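Local coordinates for protein mnemiopsin 1 (Mnemiopsis leidyi, PDB 5VP3) that probably emits blue light when calcium binds its EF-hands, as a light-sensitive, calcium-regulated photoprotein of a ctenophore, at residues A[8-13]-A[106-111]. Sequence-based numbering, arbitrary orientation.
Sequences NESYRY and RVFAEA
Val107 and Ser10, with Ala111 one helical turn after Val107, bury most of the surface in this packing of the short N-terminal helix 9-16 against helix 101-117 of a mainly helical EF-hand photoprotein. The segment axes approach to 8.7 Å at a 40° angle between their directions, and the closest CA pair, Ser10 and Phe108, lies 5.4 Å apart, where a serine faces the other helix.

The two methyls of Val107 have different main neighbours. CG2, anti to the backbone N, stands over the centre of the Tyr11 ring, 3.6 Å from its centroid and only 5° off the ring normal, a CH-pi contact over the face. CG1 turns to the start of the helix, 3.8 Å from Asn8 OD1, and also rests 3.9 Å from Ser10 CB. The Asn8 oxygen is the N-cap acceptor: Tyr11 N reaches it in the carbonyl plane with an N-H...O angle of 165°, whereas the bond from Ser10 N is weak. One amide group thus closes the helix start and borders the valine. The far end of Tyr11 is tied by its OH to Glu103, earlier on helix 101-117, so ring face and hydroxyl both engage that helix; an alanine here would probably leave Val107 CG2 without its aromatic platform and Glu103 without this hydroxyl partner.

Beyond Val107, Ala111 CB touches Tyr13 CD2 at 3.9 Å, while Arg115 makes a cation-pi contact with the Tyr13 ring. The buried Ser10 hydroxyl is satisfied by His87 O, which brings the end of helix 71-87 to the junction. Ser10 OG also sits 3.4 Å from Phe108 CA and lies at the edge of the Phe108 ring, near its plane, 3.7 Å from CD1.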
loop_
_atom_site.group_PDB
_atom_site.type_symbol
_atom_site.label_atom_id
_atom_site.label_comp_id
_atom_site.label_asym_id
_atom_site.label_seq_id
_atom_site.Cartn_x
_atom_site.Cartn_y
_atom_site.Cartn_z
ATOM N N ASN A 8 -12.324 -7.575 -10.446
ATOM C CA ASN A 8 -11.604 -7.201 -9.239
ATOM C C ASN A 8 -10.969 -8.444 -8.625
ATOM O O ASN A 8 -11.682 -9.383 -8.242
ATOM C CB ASN A 8 -12.549 -6.536 -8.241
ATOM C CG ASN A 8 -11.852 -6.149 -6.918
ATOM O OD1 ASN A 8 -11.743 -6.970 -5.983
ATOM N ND2 ASN A 8 -11.417 -4.899 -6.832
ATOM N N GLU A 9 -9.658 -8.440 -8.501
ATOM C CA GLU A 9 -8.906 -9.566 -7.979
ATOM C C GLU A 9 -9.260 -9.938 -6.564
ATOM O O GLU A 9 -9.163 -11.039 -6.236
ATOM C CB GLU A 9 -7.393 -9.360 -8.057
ATOM C CG GLU A 9 -6.693 -9.797 -9.316
ATOM C CD GLU A 9 -6.919 -11.214 -9.665
ATOM O OE1 GLU A 9 -6.442 -12.112 -8.997
ATOM O OE2 GLU A 9 -7.614 -11.393 -10.612
ATOM N N SER A 10 -9.642 -9.005 -5.730
ATOM C CA SER A 10 -9.961 -9.363 -4.350
ATOM C C SER A 10 -11.313 -10.077 -4.263
ATOM O O SER A 10 -11.454 -11.050 -3.510
ATOM C CB SER A 10 -9.936 -8.122 -3.452
ATOM O OG SER A 10 -8.591 -7.737 -3.128
ATOM N N TYR A 11 -12.327 -9.601 -5.001
ATOM C CA TYR A 11 -13.569 -10.371 -5.130
ATOM C C TYR A 11 -13.294 -11.733 -5.751
ATOM O O TYR A 11 -13.740 -12.766 -5.234
ATOM C CB TYR A 11 -14.613 -9.604 -5.960
ATOM C CG TYR A 11 -15.402 -8.633 -5.121
ATOM C CD1 TYR A 11 -16.217 -9.078 -4.081
ATOM C CD2 TYR A 11 -15.316 -7.273 -5.344
ATOM C CE1 TYR A 11 -16.925 -8.173 -3.286
ATOM C CE2 TYR A 11 -16.016 -6.379 -4.569
ATOM C CZ TYR A 11 -16.823 -6.829 -3.555
ATOM O OH TYR A 11 -17.497 -5.890 -2.820
ATOM N N ARG A 12 -12.523 -11.765 -6.845
ATOM C CA ARG A 12 -12.158 -13.058 -7.421
ATOM C C ARG A 12 -11.625 -14.003 -6.342
ATOM O O ARG A 12 -12.043 -15.159 -6.236
ATOM C CB ARG A 12 -11.129 -12.850 -8.524
ATOM C CG ARG A 12 -10.746 -14.110 -9.295
ATOM C CD ARG A 12 -9.463 -13.825 -10.085
ATOM N NE ARG A 12 -8.939 -15.016 -10.738
ATOM C CZ ARG A 12 -7.740 -15.097 -11.319
ATOM N NH1 ARG A 12 -6.906 -14.050 -11.339
ATOM N NH2 ARG A 12 -7.359 -16.245 -11.871
ATOM N N TYR A 13 -10.719 -13.513 -5.503
ATOM C CA TYR A 13 -10.082 -14.406 -4.547
ATOM C C TYR A 13 -11.072 -14.878 -3.490
ATOM O O TYR A 13 -11.103 -16.060 -3.138
ATOM C CB TYR A 13 -8.895 -13.702 -3.901
ATOM C CG TYR A 13 -8.426 -14.416 -2.700
ATOM C CD1 TYR A 13 -7.804 -15.648 -2.811
ATOM C CD2 TYR A 13 -8.624 -13.890 -1.446
ATOM C CE1 TYR A 13 -7.377 -16.325 -1.700
ATOM C CE2 TYR A 13 -8.201 -14.559 -0.319
ATOM C CZ TYR A 13 -7.577 -15.777 -0.457
ATOM O OH TYR A 13 -7.140 -16.447 0.658
ATOM N N ARG A 106 -11.994 -1.808 0.765
ATOM C CA ARG A 106 -12.569 -2.629 1.815
ATOM C C ARG A 106 -12.613 -4.103 1.412
ATOM O O ARG A 106 -12.479 -4.961 2.271
ATOM C CB ARG A 106 -13.964 -2.105 2.181
ATOM C CG ARG A 106 -13.920 -0.778 2.949
ATOM C CD ARG A 106 -13.473 -0.965 4.389
ATOM N NE ARG A 106 -12.037 -0.776 4.582
ATOM C CZ ARG A 106 -11.338 -1.288 5.603
ATOM N NH1 ARG A 106 -10.042 -1.045 5.694
ATOM N NH2 ARG A 106 -11.915 -2.055 6.527
ATOM N N VAL A 107 -12.772 -4.432 0.131
ATOM C CA VAL A 107 -12.747 -5.849 -0.200
ATOM C C VAL A 107 -11.326 -6.368 -0.142
ATOM O O VAL A 107 -11.099 -7.548 0.155
ATOM C CB VAL A 107 -13.389 -6.122 -1.568
ATOM C CG1 VAL A 107 -12.632 -5.401 -2.692
ATOM C CG2 VAL A 107 -13.489 -7.658 -1.837
ATOM N N PHE A 108 -10.344 -5.518 -0.452
ATOM C CA PHE A 108 -8.955 -5.924 -0.278
ATOM C C PHE A 108 -8.666 -6.255 1.188
ATOM O O PHE A 108 -7.983 -7.248 1.486
ATOM C CB PHE A 108 -8.020 -4.822 -0.781
ATOM C CG PHE A 108 -6.575 -5.097 -0.492
ATOM C CD1 PHE A 108 -5.854 -5.951 -1.302
ATOM C CD2 PHE A 108 -5.954 -4.549 0.612
ATOM C CE1 PHE A 108 -4.545 -6.243 -1.035
ATOM C CE2 PHE A 108 -4.612 -4.822 0.878
ATOM C CZ PHE A 108 -3.920 -5.662 0.046
ATOM N N ALA A 109 -9.209 -5.463 2.120
ATOM C CA ALA A 109 -8.949 -5.716 3.535
ATOM C C ALA A 109 -9.507 -7.066 3.961
ATOM O O ALA A 109 -8.880 -7.778 4.757
ATOM C CB ALA A 109 -9.553 -4.615 4.406
ATOM N N GLU A 110 -10.722 -7.398 3.516
ATOM C CA GLU A 110 -11.269 -8.719 3.810
ATOM C C GLU A 110 -10.400 -9.820 3.215
ATOM O O GLU A 110 -10.176 -10.850 3.855
ATOM C CB GLU A 110 -12.694 -8.826 3.285
ATOM C CG GLU A 110 -13.329 -10.182 3.492
ATOM C CD GLU A 110 -13.591 -10.555 4.942
ATOM O OE1 GLU A 110 -13.670 -9.653 5.794
ATOM O OE2 GLU A 110 -13.739 -11.773 5.228
ATOM N N ALA A 111 -9.904 -9.624 1.986
ATOM C CA ALA A 111 -9.052 -10.634 1.364
ATOM C C ALA A 111 -7.746 -10.830 2.141
ATOM O O ALA A 111 -7.274 -11.956 2.286
ATOM C CB ALA A 111 -8.780 -10.255 -0.089
#